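Local coordinates for glycerol uptake operon antiterminator regulatory protein (Listeria monocytogenes str. 4b, PDB 3KTS) that probably controls expression of the glycerol uptake operon by transcription antitermination in response to glycerol 3-phosphate, using a TIM-barrel fold, at residues S11-A16 against A175-N180; D29-V34 against G54-L59; A73-C78 against K98-L103. All blocks are in the same frame, centred on the assembly; numbering follows the deposited sequence.

Contact 1 of 3, residues S11-A16 against A175-N180; sequences SIIPAA and AVTTSN
Ile13 and Thr177 are paired in register on the parallel strands 12-16 and 175-178, whose axes pass 4.7 Å apart at 19°. Their side chains lie on the same face of the sheet and cross, with the methyl Thr177 CG2 3.8 Å from Ile13 CB. Thr177 CG2 is anti to its own carbonyl carbon, while OG1 sits between the backbone N and that carbon (chi1 49°) and is hydrogen-bonded to Glu132. The CG1-CD1 branch of Ile13 reaches back to Ala175, CD1 lying 3.8 Å from Ala175 CB. Ile154 and Val34, from the flanking strands, complete this apolar layer. On the other face, Ile12 CG2 and Thr178 CG2 approach to 4.2 Å, and Val176 packs against helix 162-169.

Between the two faces a backbone ladder joins the strands. Val176 N donates to Ser11 O, and Ile13 N to Val176 O at 2.7 Å. The bond from Thr178 N to Ile13 O is weak, at 3.4 Å. Ala15 N then reaches Thr178 O at 2.8 Å from above the carbonyl plane, 43° out of it; the indole NE1 of Trp184 also donates to this oxygen.

Packing is looser at both ends. Ser11 is partly exposed and turns its side chain away from the partner strand. Past the last bridge, Thr178 OG1 accepts from Asn180 N in an ST turn, and partly exposed Ser179 hydrogen-bonds through OG to His17 and to an unidentified bound molecule. This molecule, probably from the crystallisation liquor, lies just past the C-terminal end of the last strand, the end where TIM barrels commonly hold their ligands, and may mark a pocket; the pairing of first strand with last is the closure of such a barrel.

Contact 2 of 3, residues D29-V34 against G54-L59; sequences DLTYMV and GKKVLL
Tyr32 and Lys56 are paired in register, their side chains crossing at a slant, where strands 32-34 and 56-59 run parallel, the two strands of a beta-alpha-beta crossover whose connecting helix is 43-52, one unit of the TIM barrel.

Lys56 can be followed along the phenol ring. Its CB stands over one face, 3.7 Å from the centroid of the Tyr32 ring and offset toward the rim on the CD2-CE2 side, a CH-pi contact. CG is beside the backbone N (chi1 -76°); beyond it the chain crosses the ring, and CD comes to 3.5 Å from Tyr32 CZ and equally near OH. CE is the next to pass the hydroxyl, 4.1 Å from Tyr32 OH. The chain bends at its last torsion, leaving NZ 3.9 Å from Tyr32 OH and in a long, weak ion pair with Asp84. Phe7 meets the tyrosine edge-to-face.

Further along the same face, Leu58 crosses Tyr32 at about a right angle, its CG 3.9 Å from Tyr32 CD2, and its CD1 touches CG2 of Val34. The opposite face carries Met33 and Val57, which run abreast in the same direction, Met33 CG 4.1 Å from Val57 CG2, and both pack on Ala50 of the connecting helix.

Three hydrogen bonds stitch the strands: Lys56 N to Thr31 O, Met33 N to Lys56 O and Leu58 N to Met33 O. The second is nearly straight (168°). At the entrance to the strands, Lys55 folds back toward the loop that precedes strand 32-39, where NZ is hydrogen-bonded to Leu28 O and CD rests 3.3 Å from Leu30 O.

Contact 3 of 3, residues A73-C78 against K98-L103; sequences AIDFLC and KQHKML
His100 and Asp75 each hold CG beside the backbone N and anti to the carbonyl carbon (chi1 -68° and -78°), and from these positions imidazole and carboxylate meet between outer helix 71-81 of the TIM barrel and the C-terminal end of helix 91-99. Asp75 belongs to helix 71-81. His100 lies just beyond helix 91-99, in a Schellman motif that ends it: Lys101, with positive phi, is the C-prime residue, and Met102 N returns to Ala97 O.

His100 NE2 donates to Asp75 OD1 at 2.7 Å, meeting the oxygen nearly along its C-O axis; OD1 lies at the ring's edge, tilted a little from its plane. Carboxylate and ring planes stand 69° apart, so the two flat groups are steeply turned rather than coplanar. The other carboxylate oxygen, OD2, has a long, weak ion pair with Lys96. The nearby negative charge would tend to stabilise a protonated imidazole, although Lys96 nearby could temper this.

One turn further along helix 71-81, Cys78 covers a face of the same ring. Its CB sits 3.9 Å from the centroid of the His100 ring, offset toward the rim on the side of CG and ND1, while SG stands obliquely, 4.3 Å from that centroid. The imidazole is thus held at its edge by the bond and on one face by the cysteine.

Met102 meets the sulfur of the same cysteine. Its CG lies 3.8 Å from Cys78 SG, and the chain, bent at chi2, carries the thioether toward the helix backbone, where CE lies 4.1 Å from Leu77 O.

How the contacts relate
From the N terminus, residues 11-16 open contact 1, which closes only at 175-180 and so encloses nearly the whole barrel. Both other contacts are nested in that loop and follow in series: 29-34 is joined by 54-59 across a single helix before 73-78 begins, and 98-103 then closes contact 3. Contacts 1 and 2 share one sheet, since Val34 pairs through its backbone with Pro14 and Ala16. Contacts 2 and 3 touch where Leu59 meets Leu77 of outer helix 71-81, while Leu58 meets Leu103 at the start of strand 103-109. Contacts 1 and 3 lie on opposite sides of the chain's centre, their centres about 23 Å apart.

Contact 1 of 3, residues S11-A16 against A175-N180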
ATOM      1  N   SER A  11       1.269   7.801  10.333  1.00 88.60           N
ATOM      2  CA  SER A  11       0.147   8.363   9.587  1.00 80.53           C
ATOM      3  C   SER A  11       0.445   8.525   8.102  1.00 81.85           C
ATOM      4  O   SER A  11      -0.414   8.258   7.262  1.00 90.00           O
ATOM      5  CB  SER A  11      -0.259   9.705  10.187  1.00 74.54           C
ATOM      6  OG  SER A  11      -0.648   9.537  11.535  1.00 87.38           O
ATOM      7  N   ILE A  12       1.653   8.976   7.788  1.00 72.07           N
ATOM      8  CA  ILE A  12       2.094   9.099   6.410  1.00 68.13           C
ATOM      9  C   ILE A  12       2.993   7.916   6.076  1.00 77.68           C
ATOM     10  O   ILE A  12       3.950   7.606   6.797  1.00 83.71           O
ATOM     11  CB  ILE A  12       2.803  10.462   6.143  1.00 69.39           C
ATOM     12  CG1 ILE A  12       1.777  11.560   5.872  1.00 61.68           C
ATOM     13  CG2 ILE A  12       3.716  10.401   4.929  1.00 79.78           C
ATOM     14  CD1 ILE A  12       1.284  12.260   7.100  1.00 76.35           C
ATOM     15  N   ILE A  13       2.636   7.224   5.003  1.00 77.48           N
ATOM     16  CA  ILE A  13       3.478   6.202   4.431  1.00 78.24           C
ATOM     17  C   ILE A  13       3.896   6.750   3.074  1.00 81.19           C
ATOM     18  O   ILE A  13       3.101   6.746   2.140  1.00 90.83           O
ATOM     19  CB  ILE A  13       2.734   4.863   4.287  1.00 75.78           C
ATOM     20  CG1 ILE A  13       2.095   4.450   5.624  1.00 80.45           C
ATOM     21  CG2 ILE A  13       3.689   3.792   3.789  1.00 89.67           C
ATOM     22  CD1 ILE A  13       1.278   3.165   5.567  1.00 80.26           C
ATOM     23  N   PRO A  14       5.131   7.275   2.974  1.00 83.08           N
ATOM     24  CA  PRO A  14       5.619   7.864   1.730  1.00 78.50           C
ATOM     25  C   PRO A  14       5.632   6.878   0.570  1.00 71.68           C
ATOM     26  O   PRO A  14       5.904   5.694   0.765  1.00 77.58           O
ATOM     27  CB  PRO A  14       7.052   8.291   2.082  1.00 79.51           C
ATOM     28  CG  PRO A  14       7.421   7.489   3.264  1.00 64.69           C
ATOM     29  CD  PRO A  14       6.146   7.360   4.038  1.00 84.21           C
ATOM     30  N   ALA A  15       5.331   7.378  -0.622  1.00 72.06           N
ATOM     31  CA  ALA A  15       5.231   6.544  -1.810  1.00 76.98           C
ATOM     32  C   ALA A  15       6.252   6.974  -2.853  1.00 78.82           C
ATOM     33  O   ALA A  15       6.161   8.068  -3.400  1.00 83.71           O
ATOM     34  CB  ALA A  15       3.813   6.603  -2.380  1.00 76.78           C
ATOM     35  N   ALA A  16       7.219   6.102  -3.123  1.00 76.57           N
ATOM     36  CA  ALA A  16       8.303   6.405  -4.047  1.00 77.14           C
ATOM     37  C   ALA A  16       7.971   6.001  -5.477  1.00 84.05           C
ATOM     38  O   ALA A  16       7.612   4.849  -5.727  1.00 88.23           O
ATOM     39  CB  ALA A  16       9.587   5.717  -3.592  1.00 82.40           C
ATOM     40  N   ALA A 175      -3.966   4.760   8.096  1.00 81.38           N
ATOM     41  CA  ALA A 175      -2.838   5.576   7.619  1.00 78.40           C
ATOM     42  C   ALA A 175      -3.112   6.103   6.212  1.00 77.83           C
ATOM     43  O   ALA A 175      -4.120   5.765   5.592  1.00 85.46           O
ATOM     44  CB  ALA A 175      -1.523   4.783   7.641  1.00 63.35           C
ATOM     45  N   VAL A 176      -2.198   6.935   5.722  1.00 73.17           N
ATOM     46  CA  VAL A 176      -2.297   7.548   4.409  1.00 68.81           C
ATOM     47  C   VAL A 176      -1.061   7.174   3.597  1.00 74.09           C
ATOM     48  O   VAL A 176       0.042   7.160   4.133  1.00 82.14           O
ATOM     49  CB  VAL A 176      -2.409   9.087   4.539  1.00 67.68           C
ATOM     50  CG1 VAL A 176      -2.316   9.777   3.189  1.00 79.44           C
ATOM     51  CG2 VAL A 176      -3.707   9.466   5.220  1.00 64.54           C
ATOM     52  N   THR A 177      -1.243   6.833   2.323  1.00 78.88           N
ATOM     53  CA  THR A 177      -0.114   6.752   1.395  1.00 79.10           C
ATOM     54  C   THR A 177      -0.157   7.930   0.446  1.00 80.09           C
ATOM     55  O   THR A 177      -1.232   8.336  -0.001  1.00 80.70           O
ATOM     56  CB  THR A 177      -0.077   5.449   0.566  1.00 74.33           C
ATOM     57  OG1 THR A 177      -1.360   5.210  -0.017  1.00 89.25           O
ATOM     58  CG2 THR A 177       0.310   4.278   1.429  1.00 82.25           C
ATOM     59  N   THR A 178       1.020   8.467   0.138  1.00 76.00           N
ATOM     60  CA  THR A 178       1.131   9.671  -0.677  1.00 75.00           C
ATOM     61  C   THR A 178       2.548   9.890  -1.215  1.00 75.87           C
ATOM     62  O   THR A 178       3.539   9.543  -0.569  1.00 75.95           O
ATOM     63  CB  THR A 178       0.665  10.925   0.111  1.00 70.19           C
ATOM     64  OG1 THR A 178       0.860  12.098  -0.684  1.00 85.20           O
ATOM     65  CG2 THR A 178       1.417  11.058   1.422  1.00 62.14           C
ATOM     66  N   SER A 179       2.627  10.460  -2.411  1.00 74.97           N
ATOM     67  CA  SER A 179       3.903  10.872  -2.973  1.00 79.17           C
ATOM     68  C   SER A 179       4.015  12.394  -3.000  1.00 86.37           C
ATOM     69  O   SER A 179       4.879  12.944  -3.681  1.00 96.10           O
ATOM     70  CB  SER A 179       4.094  10.292  -4.372  1.00 73.64           C
ATOM     71  OG  SER A 179       2.996  10.588  -5.208  1.00 80.52           O
ATOM     72  N   ASN A 180       3.128  13.065  -2.262  1.00 91.29           N
ATOM     73  CA  ASN A 180       3.216  14.508  -2.048  1.00 92.68           C
ATOM     74  C   ASN A 180       4.370  14.810  -1.096  1.00 95.24           C
ATOM     75  O   ASN A 180       4.277  14.579   0.111  1.00100.58           O
ATOM     76  CB  ASN A 180       1.892  15.063  -1.515  1.00 91.94           C
ATOM     77  CG  ASN A 180       1.845  16.579  -1.507  1.00 93.87           C
ATOM     78  OD1 ASN A 180       2.479  17.230  -0.676  1.00112.83           O
ATOM     79  ND2 ASN A 180       1.071  17.150  -2.420  1.00 91.90           N
TER

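Contact 2 of 3, residues D29-V34 against G54-L59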
ATOM      1  N   ASP A  29      12.063   9.874   9.529  1.00 98.65           N
ATOM      2  CA  ASP A  29      11.780   9.147  10.766  1.00104.22           C
ATOM      3  C   ASP A  29      10.716   8.057  10.588  1.00102.80           C
ATOM      4  O   ASP A  29      10.593   7.151  11.419  1.00102.69           O
ATOM      5  CB  ASP A  29      11.363  10.140  11.859  1.00109.47           C
ATOM      6  CG  ASP A  29      11.571   9.592  13.263  1.00126.43           C
ATOM      7  OD1 ASP A  29      12.668   9.804  13.825  1.00130.73           O
ATOM      8  OD2 ASP A  29      10.642   8.948  13.802  1.00138.71           O
ATOM      9  N   LEU A  30       9.960   8.156   9.497  1.00102.50           N
ATOM     10  CA  LEU A  30       8.889   7.215   9.172  1.00103.17           C
ATOM     11  C   LEU A  30       9.462   5.855   8.780  1.00 96.30           C
ATOM     12  O   LEU A  30      10.362   5.781   7.953  1.00 95.45           O
ATOM     13  CB  LEU A  30       8.032   7.779   8.033  1.00107.93           C
ATOM     14  CG  LEU A  30       7.546   9.231   8.161  1.00115.12           C
ATOM     15  CD1 LEU A  30       7.250   9.820   6.793  1.00118.08           C
ATOM     16  CD2 LEU A  30       6.328   9.356   9.082  1.00125.45           C
ATOM     17  N   THR A  31       8.940   4.788   9.379  1.00 95.50           N
ATOM     18  CA  THR A  31       9.500   3.441   9.194  1.00 92.65           C
ATOM     19  C   THR A  31       9.027   2.693   7.928  1.00 90.42           C
ATOM     20  O   THR A  31       9.848   2.107   7.220  1.00 86.87           O
ATOM     21  CB  THR A  31       9.363   2.558  10.482  1.00 98.47           C
ATOM     22  OG1 THR A  31       9.526   1.171  10.147  1.00 80.41           O
ATOM     23  CG2 THR A  31       8.010   2.772  11.180  1.00 93.85           C
ATOM     24  N   TYR A  32       7.724   2.718   7.642  1.00 87.29           N
ATOM     25  CA  TYR A  32       7.178   2.070   6.429  1.00 82.92           C
ATOM     26  C   TYR A  32       7.153   2.964   5.187  1.00 82.14           C
ATOM     27  O   TYR A  32       6.761   4.134   5.253  1.00 77.25           O
ATOM     28  CB  TYR A  32       5.776   1.523   6.683  1.00 81.63           C
ATOM     29  CG  TYR A  32       5.758   0.132   7.265  1.00 80.30           C
ATOM     30  CD1 TYR A  32       5.764  -0.070   8.642  1.00 69.85           C
ATOM     31  CD2 TYR A  32       5.722  -0.984   6.435  1.00 83.45           C
ATOM     32  CE1 TYR A  32       5.742  -1.349   9.174  1.00 82.56           C
ATOM     33  CE2 TYR A  32       5.695  -2.263   6.954  1.00 78.54           C
ATOM     34  CZ  TYR A  32       5.709  -2.438   8.322  1.00 85.33           C
ATOM     35  OH  TYR A  32       5.699  -3.714   8.828  1.00104.54           O
ATOM     36  N   MET A  33       7.569   2.397   4.057  1.00 79.86           N
ATOM     37  CA  MET A  33       7.553   3.101   2.776  1.00 83.68           C
ATOM     38  C   MET A  33       6.803   2.301   1.705  1.00 83.49           C
ATOM     39  O   MET A  33       6.593   1.091   1.850  1.00 84.90           O
ATOM     40  CB  MET A  33       8.975   3.409   2.305  1.00 80.15           C
ATOM     41  CG  MET A  33       9.715   2.218   1.708  1.00 84.01           C
ATOM     42  SD  MET A  33      10.844   2.726   0.399  1.00 93.94           S
ATOM     43  CE  MET A  33      12.260   3.264   1.355  1.00112.24           C
ATOM     44  N   VAL A  34       6.403   2.982   0.636  1.00 74.90           N
ATOM     45  CA  VAL A  34       5.731   2.330  -0.481  1.00 77.02           C
ATOM     46  C   VAL A  34       6.506   2.521  -1.780  1.00 76.92           C
ATOM     47  O   VAL A  34       6.914   3.634  -2.113  1.00 77.51           O
ATOM     48  CB  VAL A  34       4.298   2.862  -0.666  1.00 75.97           C
ATOM     49  CG1 VAL A  34       3.729   2.402  -2.000  1.00 73.44           C
ATOM     50  CG2 VAL A  34       3.412   2.409   0.484  1.00 84.07           C
ATOM     51  N   GLY A  54      16.855   0.658   7.585  1.00104.23           N
ATOM     52  CA  GLY A  54      15.828   0.517   8.620  1.00104.32           C
ATOM     53  C   GLY A  54      14.402   0.789   8.169  1.00102.12           C
ATOM     54  O   GLY A  54      13.517   1.000   9.002  1.00102.10           O
ATOM     55  N   LYS A  55      14.182   0.783   6.853  1.00 96.55           N
ATOM     56  CA  LYS A  55      12.870   1.063   6.281  1.00 90.35           C
ATOM     57  C   LYS A  55      12.199  -0.218   5.823  1.00 92.12           C
ATOM     58  O   LYS A  55      12.799  -1.021   5.107  1.00 95.63           O
ATOM     59  CB  LYS A  55      12.966   2.053   5.108  1.00 90.01           C
ATOM     60  CG  LYS A  55      13.587   3.408   5.443  1.00 83.77           C
ATOM     61  CD  LYS A  55      12.870   4.059   6.605  1.00 88.59           C
ATOM     62  CE  LYS A  55      13.674   5.189   7.199  1.00 94.71           C
ATOM     63  NZ  LYS A  55      13.558   6.412   6.368  1.00 94.76           N
ATOM     64  N   LYS A  56      10.952  -0.402   6.244  1.00 88.95           N
ATOM     65  CA  LYS A  56      10.160  -1.550   5.819  1.00 89.72           C
ATOM     66  C   LYS A  56       9.385  -1.236   4.529  1.00 84.48           C
ATOM     67  O   LYS A  56       8.794  -0.165   4.396  1.00 79.15           O
ATOM     68  CB  LYS A  56       9.240  -2.003   6.950  1.00 87.60           C
ATOM     69  CG  LYS A  56       9.960  -2.768   8.058  1.00 99.52           C
ATOM     70  CD  LYS A  56       9.081  -2.949   9.287  1.00110.79           C
ATOM     71  CE  LYS A  56       9.581  -4.070  10.183  1.00118.42           C
ATOM     72  NZ  LYS A  56       9.063  -5.401   9.752  1.00121.87           N
ATOM     73  N   VAL A  57       9.404  -2.172   3.583  1.00 82.83           N
ATOM     74  CA  VAL A  57       8.904  -1.910   2.227  1.00 83.13           C
ATOM     75  C   VAL A  57       7.551  -2.562   1.907  1.00 85.26           C
ATOM     76  O   VAL A  57       7.361  -3.771   2.087  1.00 83.53           O
ATOM     77  CB  VAL A  57       9.950  -2.296   1.143  1.00 78.18           C
ATOM     78  CG1 VAL A  57       9.428  -2.008  -0.265  1.00 78.39           C
ATOM     79  CG2 VAL A  57      11.232  -1.543   1.366  1.00 78.58           C
ATOM     80  N   LEU A  58       6.618  -1.732   1.445  1.00 80.75           N
ATOM     81  CA  LEU A  58       5.378  -2.196   0.839  1.00 78.35           C
ATOM     82  C   LEU A  58       5.525  -2.058  -0.677  1.00 73.51           C
ATOM     83  O   LEU A  58       5.650  -0.946  -1.198  1.00 71.43           O
ATOM     84  CB  LEU A  58       4.187  -1.389   1.368  1.00 73.42           C
ATOM     85  CG  LEU A  58       4.057  -1.354   2.900  1.00 79.34           C
ATOM     86  CD1 LEU A  58       3.138  -0.232   3.384  1.00 67.30           C
ATOM     87  CD2 LEU A  58       3.616  -2.710   3.459  1.00 52.48           C
ATOM     88  N   LEU A  59       5.535  -3.191  -1.374  1.00 67.05           N
ATOM     89  CA  LEU A  59       5.820  -3.210  -2.809  1.00 73.86           C
ATOM     90  C   LEU A  59       4.593  -3.446  -3.690  1.00 73.51           C
ATOM     91  O   LEU A  59       3.868  -4.427  -3.516  1.00 73.35           O
ATOM     92  CB  LEU A  59       6.903  -4.254  -3.130  1.00 70.24           C
ATOM     93  CG  LEU A  59       7.194  -4.524  -4.614  1.00 62.95           C
ATOM     94  CD1 LEU A  59       7.754  -3.283  -5.313  1.00 85.20           C
ATOM     95  CD2 LEU A  59       8.125  -5.718  -4.804  1.00 74.22           C
TER

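Contact 3 of 3, residues A73-C78 against K98-L103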
ATOM      1  N   ALA A  73       4.913 -15.083 -10.168  1.00 68.65           N
ATOM      2  CA  ALA A  73       5.490 -13.768  -9.933  1.00 70.68           C
ATOM      3  C   ALA A  73       5.394 -13.364  -8.468  1.00 74.23           C
ATOM      4  O   ALA A  73       6.289 -12.700  -7.948  1.00 79.16           O
ATOM      5  CB  ALA A  73       4.819 -12.747 -10.802  1.00 71.14           C
ATOM      6  N   ILE A  74       4.315 -13.775  -7.808  1.00 73.46           N
ATOM      7  CA  ILE A  74       4.122 -13.464  -6.394  1.00 76.03           C
ATOM      8  C   ILE A  74       5.034 -14.344  -5.550  1.00 77.94           C
ATOM      9  O   ILE A  74       5.642 -13.869  -4.587  1.00 80.35           O
ATOM     10  CB  ILE A  74       2.629 -13.561  -5.979  1.00 75.71           C
ATOM     11  CG1 ILE A  74       1.794 -12.539  -6.763  1.00 72.45           C
ATOM     12  CG2 ILE A  74       2.436 -13.337  -4.478  1.00 79.75           C
ATOM     13  CD1 ILE A  74       2.399 -11.126  -6.854  1.00 59.95           C
ATOM     14  N   ASP A  75       5.153 -15.611  -5.954  1.00 81.22           N
ATOM     15  CA  ASP A  75       6.143 -16.550  -5.406  1.00 80.22           C
ATOM     16  C   ASP A  75       7.550 -15.953  -5.389  1.00 78.55           C
ATOM     17  O   ASP A  75       8.232 -16.017  -4.372  1.00 78.06           O
ATOM     18  CB  ASP A  75       6.138 -17.862  -6.204  1.00 77.43           C
ATOM     19  CG  ASP A  75       4.976 -18.766  -5.834  1.00 90.38           C
ATOM     20  OD1 ASP A  75       4.631 -18.809  -4.635  1.00 86.60           O
ATOM     21  OD2 ASP A  75       4.415 -19.438  -6.735  1.00 82.32           O
ATOM     22  N   PHE A  76       7.949 -15.358  -6.514  1.00 80.90           N
ATOM     23  CA  PHE A  76       9.231 -14.666  -6.680  1.00 80.57           C
ATOM     24  C   PHE A  76       9.407 -13.503  -5.710  1.00 83.83           C
ATOM     25  O   PHE A  76      10.483 -13.321  -5.139  1.00 84.67           O
ATOM     26  CB  PHE A  76       9.341 -14.174  -8.124  1.00 79.24           C
ATOM     27  CG  PHE A  76      10.556 -13.331  -8.415  1.00 75.26           C
ATOM     28  CD1 PHE A  76      10.413 -11.989  -8.761  1.00 81.90           C
ATOM     29  CD2 PHE A  76      11.831 -13.881  -8.386  1.00 75.04           C
ATOM     30  CE1 PHE A  76      11.518 -11.206  -9.053  1.00 76.54           C
ATOM     31  CE2 PHE A  76      12.946 -13.104  -8.670  1.00 64.35           C
ATOM     32  CZ  PHE A  76      12.789 -11.767  -9.017  1.00 76.46           C
ATOM     33  N   LEU A  77       8.341 -12.731  -5.519  1.00 86.65           N
ATOM     34  CA  LEU A  77       8.372 -11.585  -4.618  1.00 81.35           C
ATOM     35  C   LEU A  77       8.513 -12.011  -3.173  1.00 81.96           C
ATOM     36  O   LEU A  77       9.171 -11.330  -2.393  1.00 91.29           O
ATOM     37  CB  LEU A  77       7.117 -10.729  -4.779  1.00 77.96           C
ATOM     38  CG  LEU A  77       6.878 -10.043  -6.123  1.00 69.44           C
ATOM     39  CD1 LEU A  77       5.652  -9.166  -6.022  1.00 58.43           C
ATOM     40  CD2 LEU A  77       8.087  -9.231  -6.564  1.00 72.48           C
ATOM     41  N   CYS A  78       7.909 -13.144  -2.832  1.00 79.59           N
ATOM     42  CA  CYS A  78       7.877 -13.625  -1.453  1.00 85.32           C
ATOM     43  C   CYS A  78       9.102 -14.439  -1.057  1.00 87.88           C
ATOM     44  O   CYS A  78       9.559 -14.356   0.084  1.00 92.52           O
ATOM     45  CB  CYS A  78       6.622 -14.457  -1.221  1.00 91.58           C
ATOM     46  SG  CYS A  78       5.084 -13.528  -1.373  1.00 92.81           S
ATOM     47  N   LYS A  98      -0.814 -14.365   1.140  1.00 86.11           N
ATOM     48  CA  LYS A  98      -1.279 -14.910   2.410  1.00 82.87           C
ATOM     49  C   LYS A  98      -0.766 -16.322   2.692  1.00 82.24           C
ATOM     50  O   LYS A  98      -0.615 -16.694   3.851  1.00 93.49           O
ATOM     51  CB  LYS A  98      -2.802 -14.862   2.485  1.00 79.20           C
ATOM     52  CG  LYS A  98      -3.347 -13.498   2.917  1.00 79.61           C
ATOM     53  CD  LYS A  98      -4.861 -13.432   2.793  1.00 77.60           C
ATOM     54  CE  LYS A  98      -5.557 -14.236   3.873  1.00 74.03           C
ATOM     55  NZ  LYS A  98      -6.991 -14.404   3.547  1.00 88.87           N
ATOM     56  N   GLN A  99      -0.487 -17.094   1.641  1.00 79.81           N
ATOM     57  CA  GLN A  99       0.101 -18.426   1.801  1.00 73.60           C
ATOM     58  C   GLN A  99       1.537 -18.322   2.299  1.00 73.77           C
ATOM     59  O   GLN A  99       1.985 -19.152   3.088  1.00 83.41           O
ATOM     60  CB  GLN A  99       0.060 -19.229   0.495  1.00 67.55           C
ATOM     61  CG  GLN A  99      -1.326 -19.414  -0.085  1.00 63.53           C
ATOM     62  CD  GLN A  99      -1.420 -20.568  -1.073  1.00 83.34           C
ATOM     63  OE1 GLN A  99      -0.700 -20.616  -2.071  1.00 77.24           O
ATOM     64  NE2 GLN A  99      -2.331 -21.496  -0.802  1.00 91.93           N
ATOM     65  N   HIS A 100       2.243 -17.287   1.845  1.00 72.87           N
ATOM     66  CA  HIS A 100       3.632 -17.050   2.223  1.00 72.90           C
ATOM     67  C   HIS A 100       3.740 -16.202   3.475  1.00 78.90           C
ATOM     68  O   HIS A 100       4.830 -15.714   3.794  1.00 88.64           O
ATOM     69  CB  HIS A 100       4.378 -16.340   1.098  1.00 74.45           C
ATOM     70  CG  HIS A 100       4.580 -17.179  -0.121  1.00 72.73           C
ATOM     71  ND1 HIS A 100       5.702 -17.955  -0.312  1.00 88.65           N
ATOM     72  CD2 HIS A 100       3.809 -17.355  -1.218  1.00 79.28           C
ATOM     73  CE1 HIS A 100       5.613 -18.577  -1.474  1.00 81.83           C
ATOM     74  NE2 HIS A 100       4.474 -18.230  -2.044  1.00 95.65           N
ATOM     75  N   LYS A 101       2.612 -16.023   4.166  1.00 77.80           N
ATOM     76  CA  LYS A 101       2.512 -15.213   5.386  1.00 81.58           C
ATOM     77  C   LYS A 101       3.044 -13.790   5.179  1.00 84.96           C
ATOM     78  O   LYS A 101       3.772 -13.257   6.019  1.00 92.81           O
ATOM     79  CB  LYS A 101       3.182 -15.913   6.583  1.00 81.61           C
ATOM     80  CG  LYS A 101       2.709 -17.348   6.818  1.00 79.80           C
ATOM     81  CD  LYS A 101       3.242 -17.899   8.131  1.00 88.94           C
ATOM     82  CE  LYS A 101       2.824 -19.353   8.329  1.00 99.87           C
ATOM     83  NZ  LYS A 101       3.510 -19.973   9.502  1.00 90.64           N
ATOM     84  N   MET A 102       2.678 -13.203   4.036  1.00 84.43           N
ATOM     85  CA  MET A 102       3.017 -11.828   3.684  1.00 81.39           C
ATOM     86  C   MET A 102       1.872 -10.890   3.998  1.00 87.09           C
ATOM     87  O   MET A 102       0.700 -11.283   3.953  1.00 92.70           O
ATOM     88  CB  MET A 102       3.317 -11.715   2.197  1.00 78.75           C
ATOM     89  CG  MET A 102       4.768 -11.655   1.865  1.00 86.93           C
ATOM     90  SD  MET A 102       5.428  -9.981   1.828  1.00 73.13           S
ATOM     91  CE  MET A 102       6.922 -10.407   0.968  1.00 68.85           C
ATOM     92  N   LEU A 103       2.227  -9.645   4.301  1.00 82.31           N
ATOM     93  CA  LEU A 103       1.256  -8.593   4.519  1.00 79.80           C
ATOM     94  C   LEU A 103       0.651  -8.264   3.162  1.00 81.72           C
ATOM     95  O   LEU A 103       1.270  -7.585   2.340  1.00 84.10           O
ATOM     96  CB  LEU A 103       1.946  -7.356   5.107  1.00 84.75           C
ATOM     97  CG  LEU A 103       1.314  -6.429   6.157  1.00 79.96           C
ATOM     98  CD1 LEU A 103       1.731  -4.997   5.865  1.00 76.95           C
ATOM     99  CD2 LEU A 103      -0.193  -6.510   6.227  1.00 82.21           C
TER